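Local coordinates for protein type C neurotoxin (Clostridium botulinum, PDB 3PME) that probably binds gangliosides and membrane phospholipid on nerve cells, as the receptor-binding domain of a mosaic C/D botulinum neurotoxin, at residues A[87-93]-A[179-185]; A[78-84]-A[190-194]; A[97-101]-A[172-176]; A[5-10]-A[197-203]; A[140-144]-A[155-159]. The contacts are given in a common frame with arbitrary orientation. Residue numbers count along the deposited sequence, not the author numbering.

Interaction 1. Residues A[87-93]-A[179-185]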
# COMPACT_ATOMS: atom_id res chain seq x y z
N GLU A 87 7.03 -8.72 21.31
CA GLU A 87 6.55 -9.78 20.43
C GLU A 87 5.05 -9.96 20.59
O GLU A 87 4.54 -10.03 21.71
CB GLU A 87 7.26 -11.10 20.75
CG GLU A 87 6.67 -12.29 20.02
CD GLU A 87 7.37 -13.58 20.39
OE1 GLU A 87 8.53 -13.76 19.98
OE2 GLU A 87 6.76 -14.41 21.10
N TYR A 88 4.33 -10.03 19.47
CA TYR A 88 2.88 -10.19 19.47
C TYR A 88 2.51 -11.37 18.59
O TYR A 88 2.88 -11.40 17.42
CB TYR A 88 2.19 -8.93 18.93
CG TYR A 88 2.60 -7.65 19.64
CD1 TYR A 88 1.85 -7.13 20.67
CD2 TYR A 88 3.77 -6.98 19.28
CE1 TYR A 88 2.23 -5.97 21.33
CE2 TYR A 88 4.16 -5.82 19.93
CZ TYR A 88 3.39 -5.32 20.95
OH TYR A 88 3.78 -4.17 21.60
N THR A 89 1.79 -12.34 19.14
CA THR A 89 1.22 -13.39 18.30
C THR A 89 -0.01 -12.83 17.60
O THR A 89 -0.90 -12.29 18.25
CB THR A 89 0.85 -14.64 19.11
OG1 THR A 89 2.05 -15.21 19.67
CG2 THR A 89 0.18 -15.68 18.23
N ILE A 90 -0.07 -12.95 16.28
CA ILE A 90 -1.16 -12.40 15.50
C ILE A 90 -2.09 -13.48 14.93
O ILE A 90 -3.30 -13.30 14.87
CB ILE A 90 -0.61 -11.58 14.32
CG1 ILE A 90 0.34 -10.49 14.83
CG2 ILE A 90 -1.74 -11.00 13.48
CD1 ILE A 90 -0.23 -9.68 15.93
N ILE A 91 -1.51 -14.60 14.49
CA ILE A 91 -2.31 -15.70 13.98
C ILE A 91 -1.78 -16.93 14.68
O ILE A 91 -0.59 -17.22 14.58
CB ILE A 91 -2.17 -15.88 12.46
CG1 ILE A 91 -2.41 -14.56 11.72
CG2 ILE A 91 -3.14 -16.95 11.96
CD1 ILE A 91 -2.15 -14.66 10.22
N ASN A 92 -2.63 -17.64 15.40
CA ASN A 92 -2.16 -18.74 16.24
C ASN A 92 -2.80 -20.06 15.86
O ASN A 92 -4.03 -20.19 15.88
CB ASN A 92 -2.46 -18.44 17.70
CG ASN A 92 -1.70 -19.34 18.65
OD1 ASN A 92 -1.00 -20.26 18.23
ND2 ASN A 92 -1.82 -19.06 19.94
N SER A 93 -1.97 -21.04 15.52
CA SER A 93 -2.46 -22.39 15.27
C SER A 93 -1.50 -23.38 15.93
O SER A 93 -1.12 -24.39 15.33
CB SER A 93 -2.60 -22.66 13.77
OG SER A 93 -3.47 -23.77 13.52
N ILE A 179 -7.65 -21.98 13.91
CA ILE A 179 -6.75 -20.85 13.66
C ILE A 179 -7.36 -19.66 14.36
O ILE A 179 -8.53 -19.33 14.11
CB ILE A 179 -6.63 -20.54 12.17
CG1 ILE A 179 -6.16 -21.77 11.40
CG2 ILE A 179 -5.64 -19.40 11.93
CD1 ILE A 179 -6.27 -21.61 9.90
N VAL A 180 -6.59 -19.01 15.23
CA VAL A 180 -7.10 -17.83 15.93
C VAL A 180 -6.36 -16.58 15.49
O VAL A 180 -5.14 -16.47 15.69
CB VAL A 180 -6.95 -17.99 17.45
CG1 VAL A 180 -7.42 -16.73 18.17
CG2 VAL A 180 -7.70 -19.23 17.94
N PHE A 181 -7.10 -15.63 14.90
CA PHE A 181 -6.56 -14.33 14.53
C PHE A 181 -6.81 -13.36 15.67
O PHE A 181 -7.95 -13.24 16.14
CB PHE A 181 -7.26 -13.80 13.28
CG PHE A 181 -7.00 -14.60 12.04
CD1 PHE A 181 -7.70 -15.77 11.80
CD2 PHE A 181 -6.06 -14.18 11.11
CE1 PHE A 181 -7.46 -16.52 10.65
CE2 PHE A 181 -5.83 -14.91 9.96
CZ PHE A 181 -6.52 -16.08 9.73
N GLY A 182 -5.77 -12.66 16.11
CA GLY A 182 -5.95 -11.67 17.15
C GLY A 182 -4.76 -11.46 18.06
O GLY A 182 -3.92 -12.35 18.20
N ILE A 183 -4.70 -10.28 18.67
CA ILE A 183 -3.61 -9.94 19.59
C ILE A 183 -4.08 -10.04 21.04
O ILE A 183 -5.05 -9.39 21.43
CB ILE A 183 -3.10 -8.52 19.32
CG1 ILE A 183 -2.65 -8.39 17.86
CG2 ILE A 183 -1.96 -8.16 20.28
CD1 ILE A 183 -2.30 -6.97 17.45
N ASP A 184 -3.38 -10.86 21.82
CA ASP A 184 -3.73 -11.07 23.23
C ASP A 184 -3.01 -10.11 24.17
O ASP A 184 -3.53 -9.78 25.24
CB ASP A 184 -3.45 -12.51 23.64
CG ASP A 184 -4.70 -13.36 23.70
OD1 ASP A 184 -5.81 -12.79 23.82
OD2 ASP A 184 -4.58 -14.60 23.64
N GLU A 185 -1.82 -9.67 23.78
CA GLU A 185 -1.07 -8.73 24.60
C GLU A 185 -1.80 -7.40 24.72
O GLU A 185 -2.71 -7.10 23.93
CB GLU A 185 0.33 -8.49 24.03
CG GLU A 185 0.57 -9.16 22.70
CD GLU A 185 0.86 -10.63 22.85
OE1 GLU A 185 1.46 -11.00 23.88
OE2 GLU A 185 0.49 -11.41 21.94
O HOH W 1 -1.51 -12.34 20.88
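Backbone hydrogen bonds join the two segments as antiparallel neighbours. Asn92 and Val180 form a hydrogen-bonded pair, Asn92 N to Val180 O at 2.8 Å and Val180 N to Asn92 O at 2.9 Å, and Gly182 N reaches Ile90 O at 2.8 Å. Ile90 and Ile91 both face Leu102 on the other flank, a classic beta bulge.

Beyond Gly182 the backbones part, and Glu185 takes over: its OE2 accepts from Thr89 N at 3.2 Å. Water 1 fills the gap, bound by Thr89 O, Asp184 N and Glu185 OE2.

Apolar packing lies inward. Ile91 CG2 sits over the face of the Phe181 ring, 4.1 Å from its centroid, in a CH-pi contact; Ile91 CG2 also meets Ile179 CG2 at 3.5 Å, and Ile90 CD1 meets Ile183 CG1 at 3.4 Å.

Main-chain pairing thus ties strand 178-181, also bonded to strand 51-55, to strand 92-95 of the concanavalin-like domain, while a carboxylate and a water satisfy backbone groups where that pairing stops.

Interaction 2. Residues A[78-84]-A[190-194]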
# COMPACT_ATOMS: atom_id res chain seq x y z
N SER A 78 0.42 -0.92 11.86
CA SER A 78 0.55 0.48 12.23
C SER A 78 1.96 0.86 12.68
O SER A 78 2.75 0.02 13.10
CB SER A 78 -0.47 0.84 13.32
OG SER A 78 -0.05 0.39 14.60
N LYS A 79 2.27 2.14 12.56
CA LYS A 79 3.57 2.64 13.00
C LYS A 79 3.83 2.33 14.47
O LYS A 79 4.92 1.87 14.83
CB LYS A 79 3.67 4.15 12.75
CG LYS A 79 4.93 4.78 13.35
CD LYS A 79 5.05 6.27 13.02
CE LYS A 79 3.86 7.06 13.53
NZ LYS A 79 4.04 8.54 13.35
N ASP A 80 2.85 2.57 15.34
CA ASP A 80 3.08 2.36 16.77
C ASP A 80 3.30 0.89 17.12
O ASP A 80 4.06 0.58 18.04
CB ASP A 80 1.94 2.95 17.62
CG ASP A 80 2.02 4.46 17.74
OD1 ASP A 80 2.77 5.09 16.97
OD2 ASP A 80 1.34 5.03 18.62
N LEU A 81 2.65 -0.02 16.39
CA LEU A 81 2.85 -1.44 16.64
C LEU A 81 4.21 -1.85 16.09
O LEU A 81 4.94 -2.63 16.71
CB LEU A 81 1.74 -2.25 16.00
CG LEU A 81 1.73 -3.75 16.25
CD1 LEU A 81 1.97 -4.03 17.72
CD2 LEU A 81 0.40 -4.33 15.79
N THR A 82 4.57 -1.31 14.93
CA THR A 82 5.85 -1.61 14.28
C THR A 82 7.04 -1.15 15.14
O THR A 82 8.06 -1.83 15.21
CB THR A 82 5.93 -0.93 12.90
OG1 THR A 82 4.88 -1.46 12.07
CG2 THR A 82 7.28 -1.18 12.24
N ASN A 83 6.87 -0.00 15.78
CA ASN A 83 7.91 0.61 16.61
C ASN A 83 8.18 -0.16 17.90
O ASN A 83 9.23 -0.00 18.53
CB ASN A 83 7.51 2.05 16.94
CG ASN A 83 8.58 2.80 17.72
OD1 ASN A 83 9.72 2.90 17.28
ND2 ASN A 83 8.19 3.34 18.88
N SER A 84 7.24 -1.00 18.30
CA SER A 84 7.37 -1.77 19.53
C SER A 84 8.45 -2.86 19.45
O SER A 84 8.54 -3.59 18.46
CB SER A 84 6.03 -2.40 19.90
OG SER A 84 6.13 -3.16 21.08
N ASN A 190 -3.13 3.30 19.36
CA ASN A 190 -2.57 3.46 18.02
C ASN A 190 -1.92 2.18 17.49
O ASN A 190 -1.35 2.15 16.40
CB ASN A 190 -1.56 4.60 17.99
CG ASN A 190 -2.21 5.95 18.21
OD1 ASN A 190 -3.37 6.17 17.87
ND2 ASN A 190 -1.44 6.88 18.79
N GLN A 191 -1.99 1.12 18.29
CA GLN A 191 -1.42 -0.16 17.87
C GLN A 191 -2.51 -1.04 17.26
O GLN A 191 -3.46 -1.44 17.94
CB GLN A 191 -0.71 -0.84 19.04
CG GLN A 191 0.54 -0.08 19.48
CD GLN A 191 1.26 -0.72 20.65
OE1 GLN A 191 0.63 -1.24 21.56
NE2 GLN A 191 2.58 -0.66 20.63
N MET A 192 -2.38 -1.31 15.97
CA MET A 192 -3.42 -2.00 15.22
C MET A 192 -2.80 -2.56 13.95
O MET A 192 -1.72 -2.16 13.54
CB MET A 192 -4.55 -1.02 14.87
CG MET A 192 -4.14 0.09 13.89
SD MET A 192 -5.32 1.46 13.82
CE MET A 192 -5.10 2.15 15.46
N LEU A 193 -3.50 -3.50 13.32
CA LEU A 193 -3.08 -4.01 12.03
C LEU A 193 -4.29 -4.48 11.24
O LEU A 193 -5.36 -4.71 11.80
CB LEU A 193 -2.08 -5.17 12.19
CG LEU A 193 -2.60 -6.47 12.80
CD1 LEU A 193 -3.18 -7.39 11.75
CD2 LEU A 193 -1.48 -7.17 13.54
N TRP A 194 -4.08 -4.63 9.94
CA TRP A 194 -5.11 -5.09 9.02
C TRP A 194 -4.55 -6.26 8.27
O TRP A 194 -3.36 -6.29 7.95
CB TRP A 194 -5.46 -4.00 8.00
CG TRP A 194 -6.07 -2.74 8.53
CD1 TRP A 194 -7.38 -2.37 8.44
CD2 TRP A 194 -5.39 -1.64 9.18
NE1 TRP A 194 -7.56 -1.13 9.01
CE2 TRP A 194 -6.36 -0.66 9.46
CE3 TRP A 194 -4.06 -1.40 9.53
CZ2 TRP A 194 -6.05 0.54 10.11
CZ3 TRP A 194 -3.74 -0.20 10.17
CH2 TRP A 194 -4.74 0.76 10.45
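A helix N-terminus is docked here on the chain leading into strand 193-201, in a buried, largely polar contact within the N-terminal, concanavalin-like part of the receptor-binding domain. Ser78 is the centre of it. Its backbone N donates to Met192 O at 3.0 Å, while its hydroxyl gives its proton to Asn190 O, with 2.8 Å between Ser78 OG and Asn190 O, and accepts from Met192 N at 3.2 Å from Ser78 OG. Ser78 is also the N-cap of the short helix 79-82, and the same oxygen accepts from Leu81 N at 3.3 Å from Ser78 OG, so one serine side chain both caps the helix and holds the loop that leads into strand 193-201. This N-cap falls where strand 68-77 ends, and strands 68-77 and 193-201 are antiparallel neighbours in the large sheet of the jelly-roll-like fold. Further along the helix, Gln191 NE2 donates to Asp80 O at 3.2 Å, and Gln191 OE1 is held by Asp188 N. A weak bond joins Asn190 ND2 to Asp80 OD2 at 3.3 Å. On the inner side Leu81 CD2 packs against Leu193 CD2 at 4.1 Å, and Tyr88 touches both Leu81 and Gln191.

Interaction 3. Residues A[97-101]-A[172-176]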
# COMPACT_ATOMS: atom_id res chain seq x y z
N ASN A 97 1.72 -27.88 22.14
CA ASN A 97 3.15 -27.77 21.85
C ASN A 97 3.53 -27.65 20.37
O ASN A 97 4.70 -27.41 20.06
CB ASN A 97 3.93 -28.95 22.45
CG ASN A 97 3.68 -29.12 23.93
OD1 ASN A 97 3.39 -28.16 24.65
ND2 ASN A 97 3.79 -30.36 24.40
N SER A 98 2.57 -27.84 19.47
CA SER A 98 2.93 -28.00 18.06
C SER A 98 1.93 -27.30 17.12
O SER A 98 0.76 -27.16 17.43
CB SER A 98 3.07 -29.50 17.74
OG SER A 98 3.58 -29.73 16.44
N GLY A 99 2.43 -26.86 15.96
CA GLY A 99 1.60 -26.24 14.94
C GLY A 99 2.36 -25.09 14.31
O GLY A 99 3.57 -25.14 14.17
N TRP A 100 1.64 -24.05 13.93
CA TRP A 100 2.29 -22.87 13.34
C TRP A 100 1.70 -21.60 13.91
O TRP A 100 0.58 -21.61 14.45
CB TRP A 100 2.14 -22.87 11.82
CG TRP A 100 0.71 -22.92 11.33
CD1 TRP A 100 -0.06 -24.03 11.11
CD2 TRP A 100 -0.13 -21.79 11.02
NE1 TRP A 100 -1.31 -23.66 10.67
CE2 TRP A 100 -1.37 -22.30 10.60
CE3 TRP A 100 0.07 -20.40 11.05
CZ2 TRP A 100 -2.43 -21.46 10.21
CZ3 TRP A 100 -0.98 -19.58 10.66
CH2 TRP A 100 -2.21 -20.11 10.25
N LYS A 101 2.44 -20.50 13.81
CA LYS A 101 1.90 -19.19 14.18
C LYS A 101 2.62 -18.08 13.42
O LYS A 101 3.71 -18.27 12.88
CB LYS A 101 1.99 -18.96 15.69
CG LYS A 101 3.41 -18.92 16.25
CD LYS A 101 3.41 -18.56 17.74
CE LYS A 101 4.80 -18.71 18.33
NZ LYS A 101 4.82 -18.47 19.79
N GLU A 172 7.97 -34.68 14.23
CA GLU A 172 6.58 -34.57 13.81
C GLU A 172 5.95 -33.21 14.15
O GLU A 172 6.15 -32.67 15.24
CB GLU A 172 5.73 -35.69 14.43
CG GLU A 172 6.07 -37.09 13.91
CD GLU A 172 7.08 -37.83 14.77
OE1 GLU A 172 7.87 -37.18 15.50
OE2 GLU A 172 7.09 -39.07 14.72
N VAL A 173 5.18 -32.68 13.21
CA VAL A 173 4.36 -31.50 13.47
C VAL A 173 2.91 -31.96 13.51
O VAL A 173 2.44 -32.64 12.59
CB VAL A 173 4.55 -30.42 12.38
CG1 VAL A 173 3.55 -29.29 12.60
CG2 VAL A 173 5.98 -29.89 12.39
N LYS A 174 2.21 -31.63 14.59
CA LYS A 174 0.79 -31.93 14.71
C LYS A 174 0.05 -30.65 14.39
O LYS A 174 0.11 -29.71 15.17
CB LYS A 174 0.47 -32.40 16.14
CG LYS A 174 -1.01 -32.59 16.46
CD LYS A 174 -1.63 -33.69 15.63
CE LYS A 174 -3.08 -33.94 16.01
NZ LYS A 174 -3.91 -32.71 15.80
N LEU A 175 -0.60 -30.62 13.23
CA LEU A 175 -1.40 -29.46 12.84
C LEU A 175 -2.71 -29.48 13.59
O LEU A 175 -3.22 -30.54 13.94
CB LEU A 175 -1.71 -29.48 11.34
CG LEU A 175 -0.50 -29.38 10.41
CD1 LEU A 175 -0.92 -29.63 8.97
CD2 LEU A 175 0.20 -28.04 10.58
N ASP A 176 -3.23 -28.29 13.85
CA ASP A 176 -4.53 -28.16 14.49
C ASP A 176 -5.56 -27.56 13.53
O ASP A 176 -5.21 -26.77 12.65
CB ASP A 176 -4.41 -27.31 15.73
CG ASP A 176 -5.58 -27.50 16.67
OD1 ASP A 176 -5.65 -28.57 17.31
OD2 ASP A 176 -6.44 -26.60 16.75
O HOH W 2 -3.62 -25.57 10.75
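Ser98 loses more surface to this contact than any other residue of the two segments. Its CA-to-CB bond points toward 172-176, and its hydroxyl oxygen accepts a hydrogen bond from the backbone of Lys174, 3.0 Å from Lys174 N to Ser98 OG. The hydroxyl is also bonded to Gln114 O, so one side chain links the loop to strand 108-114. Lys174, next in buried area, gives mainly its backbone and the base of its side chain, with Lys174 CB 4.1 Å from Ser98 OG; the chain then leads away, and Lys174 NZ folds back on Leu175 O at 2.9 Å. Gly99 comes third. Gly99 CA lies 4.9 Å from Leu175 CA, and the glycine's phi/psi of 141/-146° would jam a CB against the preceding carbonyl oxygen. The chain turns a corner here. Just beyond, Leu175 CD2 approaches the edge of the Trp100 ring, 4.1 Å from Trp100 CD1, and water 2 bridges Trp100 NE1 and Asp176 O. No ladder of backbone bonds forms: within the concanavalin-like part of the receptor-binding domain, the loop between strands 160-166 and 178-181 simply packs against the start of strand 100-105, which lies between strands 92-95 and 108-114 in its sheet.

Interaction 4. Residues A[5-10]-A[197-203]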
# COMPACT_ATOMS: atom_id res chain seq x y z
N SER A 5 -6.72 -25.59 -5.41
CA SER A 5 -6.03 -26.15 -4.25
C SER A 5 -6.30 -25.33 -2.99
O SER A 5 -5.70 -25.57 -1.95
CB SER A 5 -4.53 -26.21 -4.50
OG SER A 5 -4.00 -24.92 -4.73
N LYS A 6 -7.19 -24.35 -3.09
CA LYS A 6 -7.53 -23.51 -1.95
C LYS A 6 -8.40 -24.30 -0.97
O LYS A 6 -9.49 -24.74 -1.33
CB LYS A 6 -8.24 -22.25 -2.43
CG LYS A 6 -8.21 -21.10 -1.44
CD LYS A 6 -8.35 -19.75 -2.16
CE LYS A 6 -9.56 -19.72 -3.06
NZ LYS A 6 -9.79 -18.36 -3.65
N ILE A 7 -7.92 -24.48 0.26
CA ILE A 7 -8.71 -25.20 1.27
C ILE A 7 -9.28 -24.27 2.33
O ILE A 7 -10.03 -24.69 3.20
CB ILE A 7 -7.93 -26.38 1.90
CG1 ILE A 7 -6.66 -25.90 2.61
CG2 ILE A 7 -7.59 -27.42 0.84
CD1 ILE A 7 -6.91 -25.38 4.00
N LEU A 8 -8.91 -22.99 2.26
CA LEU A 8 -9.50 -21.97 3.12
C LEU A 8 -9.36 -20.64 2.41
O LEU A 8 -8.30 -20.31 1.90
CB LEU A 8 -8.81 -21.92 4.49
CG LEU A 8 -9.33 -20.82 5.42
CD1 LEU A 8 -10.76 -21.11 5.84
CD2 LEU A 8 -8.45 -20.70 6.65
N SER A 9 -10.45 -19.88 2.34
CA SER A 9 -10.42 -18.57 1.71
C SER A 9 -11.39 -17.65 2.45
O SER A 9 -12.61 -17.75 2.27
CB SER A 9 -10.79 -18.68 0.23
OG SER A 9 -10.54 -17.46 -0.46
N LEU A 10 -10.85 -16.77 3.29
CA LEU A 10 -11.69 -15.87 4.05
C LEU A 10 -12.06 -14.68 3.17
O LEU A 10 -11.20 -13.89 2.77
CB LEU A 10 -11.01 -15.39 5.33
CG LEU A 10 -10.59 -16.48 6.32
CD1 LEU A 10 -9.91 -15.82 7.52
CD2 LEU A 10 -11.79 -17.32 6.76
N ASP A 197 -7.52 -10.88 2.37
CA ASP A 197 -7.40 -11.98 1.42
C ASP A 197 -6.62 -13.17 1.99
O ASP A 197 -5.72 -13.71 1.35
CB ASP A 197 -6.81 -11.49 0.09
CG ASP A 197 -7.70 -10.47 -0.60
OD1 ASP A 197 -8.78 -10.86 -1.10
OD2 ASP A 197 -7.32 -9.29 -0.65
N PHE A 198 -6.99 -13.58 3.19
CA PHE A 198 -6.31 -14.71 3.82
C PHE A 198 -6.72 -16.04 3.16
O PHE A 198 -7.92 -16.38 3.12
CB PHE A 198 -6.58 -14.77 5.32
CG PHE A 198 -5.73 -15.80 6.01
CD1 PHE A 198 -6.19 -17.10 6.18
CD2 PHE A 198 -4.48 -15.46 6.48
CE1 PHE A 198 -5.40 -18.06 6.80
CE2 PHE A 198 -3.67 -16.41 7.11
CZ PHE A 198 -4.14 -17.71 7.26
N ASN A 199 -5.72 -16.77 2.66
CA ASN A 199 -5.91 -18.04 1.94
C ASN A 199 -4.94 -19.11 2.43
O ASN A 199 -3.78 -18.82 2.73
CB ASN A 199 -5.65 -17.87 0.44
CG ASN A 199 -6.73 -17.08 -0.25
OD1 ASN A 199 -7.90 -17.24 0.04
ND2 ASN A 199 -6.34 -16.24 -1.21
N ILE A 200 -5.39 -20.36 2.45
CA ILE A 200 -4.47 -21.48 2.64
C ILE A 200 -4.67 -22.46 1.49
O ILE A 200 -5.80 -22.73 1.10
CB ILE A 200 -4.68 -22.18 3.98
CG1 ILE A 200 -4.42 -21.20 5.13
CG2 ILE A 200 -3.73 -23.40 4.10
CD1 ILE A 200 -4.64 -21.77 6.52
N PHE A 201 -3.57 -22.96 0.94
CA PHE A 201 -3.59 -23.86 -0.21
C PHE A 201 -2.97 -25.19 0.20
O PHE A 201 -2.07 -25.23 1.04
CB PHE A 201 -2.76 -23.28 -1.36
CG PHE A 201 -3.23 -21.93 -1.85
CD1 PHE A 201 -2.85 -20.76 -1.20
CD2 PHE A 201 -4.04 -21.84 -2.97
CE1 PHE A 201 -3.29 -19.53 -1.65
CE2 PHE A 201 -4.48 -20.62 -3.43
CZ PHE A 201 -4.10 -19.46 -2.77
N SER A 202 -3.45 -26.27 -0.40
CA SER A 202 -2.96 -27.61 -0.08
C SER A 202 -1.83 -28.04 -1.01
O SER A 202 -1.63 -29.23 -1.26
CB SER A 202 -4.09 -28.63 -0.16
OG SER A 202 -4.60 -28.65 -1.48
N LYS A 203 -1.11 -27.07 -1.55
CA LYS A 203 0.06 -27.35 -2.35
C LYS A 203 1.06 -26.22 -2.16
O LYS A 203 0.71 -25.15 -1.67
CB LYS A 203 -0.31 -27.48 -3.83
CG LYS A 203 -0.84 -26.20 -4.43
CD LYS A 203 -1.37 -26.40 -5.84
CE LYS A 203 -0.28 -26.25 -6.88
NZ LYS A 203 -0.88 -26.28 -8.25
O HOH W 3 -9.40 -12.35 4.37
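A classic beta bulge interrupts this antiparallel pairing: Ile7 and Leu8 both face Ile200, shifting the register by one between Lys6 and Leu8. The carbonyl of Ile200 consequently accepts twice, from Ile7 N at 2.9 Å to Ile200 O and more weakly from Leu8 N at 3.3 Å to the same oxygen. Beyond the bulge the ladder is regular, with Ile200 N to Leu8 O at 3.0 Å and Leu10 N to Phe198 O at 3.0 Å; before it, Ser202 N donates to Ser5 O at 2.8 Å. Strands 8-10 and 197-201 run 177° apart, their axes approaching to 4.7 Å. Water 3 carries on the link past the last direct bond, between Leu10 O and Phe198 N.

Leu8 and Ile200 share one face, where Leu8 CD2 meets Ile200 CD1 and Phe198 CE1, each at 4.0 Å, and Ile179 of strand 178-181 packs on both Leu8 and Ile200. Lys6, Ser9, Asn199 and Phe201 lie on the other face, where Asn199 is touched by Gln217 of helix 207-218. The contact thereby closes the N-terminal strand 6-13 onto strand 193-201 of the jelly-roll-like domain, with an apolar face turned to the interior of the sandwich and a more polar one to the helix.

Interaction 5. Residues A[140-144]-A[155-159]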
# COMPACT_ATOMS: atom_id res chain seq x y z
N TRP A 140 0.44 -1.77 3.10
CA TRP A 140 0.03 -3.13 2.74
C TRP A 140 1.17 -3.82 2.01
O TRP A 140 1.68 -3.29 1.03
CB TRP A 140 -1.14 -3.08 1.78
CG TRP A 140 -2.46 -2.65 2.37
CD1 TRP A 140 -3.04 -1.42 2.28
CD2 TRP A 140 -3.36 -3.47 3.11
NE1 TRP A 140 -4.26 -1.43 2.92
CE2 TRP A 140 -4.49 -2.68 3.42
CE3 TRP A 140 -3.34 -4.81 3.53
CZ2 TRP A 140 -5.57 -3.17 4.16
CZ3 TRP A 140 -4.42 -5.30 4.24
CH2 TRP A 140 -5.52 -4.49 4.55
N PHE A 141 1.54 -5.02 2.47
CA PHE A 141 2.42 -5.87 1.66
C PHE A 141 1.89 -7.29 1.61
O PHE A 141 1.15 -7.72 2.51
CB PHE A 141 3.89 -5.79 2.09
CG PHE A 141 4.17 -6.22 3.51
CD1 PHE A 141 4.07 -5.32 4.56
CD2 PHE A 141 4.62 -7.51 3.79
CE1 PHE A 141 4.35 -5.70 5.86
CE2 PHE A 141 4.92 -7.91 5.09
CZ PHE A 141 4.79 -7.01 6.13
N PHE A 142 2.22 -7.99 0.53
CA PHE A 142 1.70 -9.34 0.26
C PHE A 142 2.68 -10.40 0.77
O PHE A 142 3.87 -10.42 0.40
CB PHE A 142 1.46 -9.50 -1.24
CG PHE A 142 0.93 -10.85 -1.62
CD1 PHE A 142 -0.25 -11.34 -1.06
CD2 PHE A 142 1.60 -11.62 -2.56
CE1 PHE A 142 -0.75 -12.59 -1.42
CE2 PHE A 142 1.10 -12.86 -2.94
CZ PHE A 142 -0.07 -13.35 -2.37
N VAL A 143 2.17 -11.27 1.63
CA VAL A 143 2.98 -12.34 2.22
C VAL A 143 2.58 -13.68 1.63
O VAL A 143 1.39 -13.94 1.42
CB VAL A 143 2.80 -12.39 3.75
CG1 VAL A 143 3.57 -13.57 4.37
CG2 VAL A 143 3.24 -11.06 4.38
N THR A 144 3.56 -14.52 1.36
CA THR A 144 3.26 -15.90 0.99
C THR A 144 4.29 -16.80 1.63
O THR A 144 5.50 -16.58 1.49
CB THR A 144 3.28 -16.14 -0.52
OG1 THR A 144 2.56 -15.10 -1.20
CG2 THR A 144 2.63 -17.49 -0.83
N LEU A 155 9.62 -17.83 2.57
CA LEU A 155 8.87 -16.60 2.75
C LEU A 155 9.02 -15.69 1.55
O LEU A 155 10.14 -15.31 1.18
CB LEU A 155 9.38 -15.88 4.00
CG LEU A 155 8.77 -14.50 4.24
CD1 LEU A 155 7.26 -14.61 4.33
CD2 LEU A 155 9.34 -13.94 5.53
N TYR A 156 7.89 -15.34 0.95
CA TYR A 156 7.83 -14.43 -0.20
C TYR A 156 7.18 -13.14 0.24
O TYR A 156 6.20 -13.16 0.99
CB TYR A 156 6.98 -15.02 -1.32
CG TYR A 156 7.60 -16.23 -1.98
CD1 TYR A 156 7.59 -17.46 -1.35
CD2 TYR A 156 8.19 -16.13 -3.23
CE1 TYR A 156 8.17 -18.58 -1.95
CE2 TYR A 156 8.79 -17.25 -3.84
CZ TYR A 156 8.75 -18.46 -3.19
OH TYR A 156 9.33 -19.58 -3.76
N ILE A 157 7.73 -12.02 -0.21
CA ILE A 157 7.15 -10.69 0.02
C ILE A 157 6.90 -10.05 -1.33
O ILE A 157 7.82 -9.87 -2.14
CB ILE A 157 8.08 -9.79 0.87
CG1 ILE A 157 8.34 -10.41 2.24
CG2 ILE A 157 7.47 -8.36 1.00
CD1 ILE A 157 7.08 -10.55 3.10
N ASN A 158 5.64 -9.69 -1.58
CA ASN A 158 5.25 -9.12 -2.86
C ASN A 158 5.73 -9.97 -4.04
O ASN A 158 6.21 -9.45 -5.05
CB ASN A 158 5.71 -7.66 -2.96
CG ASN A 158 5.01 -6.77 -1.94
OD1 ASN A 158 3.92 -7.08 -1.50
ND2 ASN A 158 5.66 -5.68 -1.56
N GLY A 159 5.65 -11.29 -3.87
CA GLY A 159 5.94 -12.20 -4.97
C GLY A 159 7.41 -12.55 -5.13
O GLY A 159 7.78 -13.24 -6.07
O HOH W 4 4.01 -3.38 -0.61
O HOH W 5 4.47 -12.79 -1.65
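Four direct hydrogen bonds fasten these segments, and one comes from a side chain. Thr144 and Tyr156 form a hydrogen-bonded antiparallel pair, with Tyr156 N to Thr144 O at 2.7 Å and Thr144 N to Tyr156 O at 3.0 Å. Two residues along, Asn158 N donates to Phe142 O at 2.8 Å, but the returning bond is made by the asparagine side chain: Phe142 N donates to Asn158 OD1 at 2.8 Å. Asn158 has left-handed backbone angles (51/40°), so its chain is leaving the strand, and its amide replaces the carbonyl that a continuing strand would offer. Two waters extend the network. Water 4 joins Trp140 O to Asn158 ND2, and water 5 links Phe142 O, Thr144 OG1 and Gly159 N.

Packing surrounds this ladder. Val143 and Ile157, a non-hydrogen-bonded pair, share a face; Ile157 CD1 lies 4.1 Å from Val143 CG2 and 3.9 Å from Phe141 CE2, and Val143 CG1 meets Leu155 CD1 at 3.8 Å. Leu155 and Ile157 also touch Phe125 of strand 120-126. Across the sheet, Phe142 and Thr144 are covered by helix 207-218, and Tyr156 OH is bonded to Asn207. Strands 141-148 and 152-157 form a beta hairpin, here the antiparallel connection of successive strands in a large sheet of the concanavalin-like, jelly-roll-type domain.

In the fold
Interactions 1, 2 and 4 are connected through strand 193-201 and its apolar neighbours. Interaction 2 lies at the start of this strand and interaction 4 at its far end, with centres about 26 Å apart. Interaction 1 touches both: Ile90 CD1 lies 3.7 Å from Leu193 CD2, and Phe181 CZ 3.7 Å from Phe198 CE1. Interaction 3 adjoins interaction 1 where Ser93 N and Trp100 O, 2.8 Å apart, probably form a hydrogen bond. Interaction 5 belongs to the same large sheet as 2 and 4 and meets interaction 2 at Trp194 CB and Trp140 CH2, 3.5 Å apart. A sulfate, probably from the crystallisation liquor, lies about 4 Å from the Tyr156 side chain.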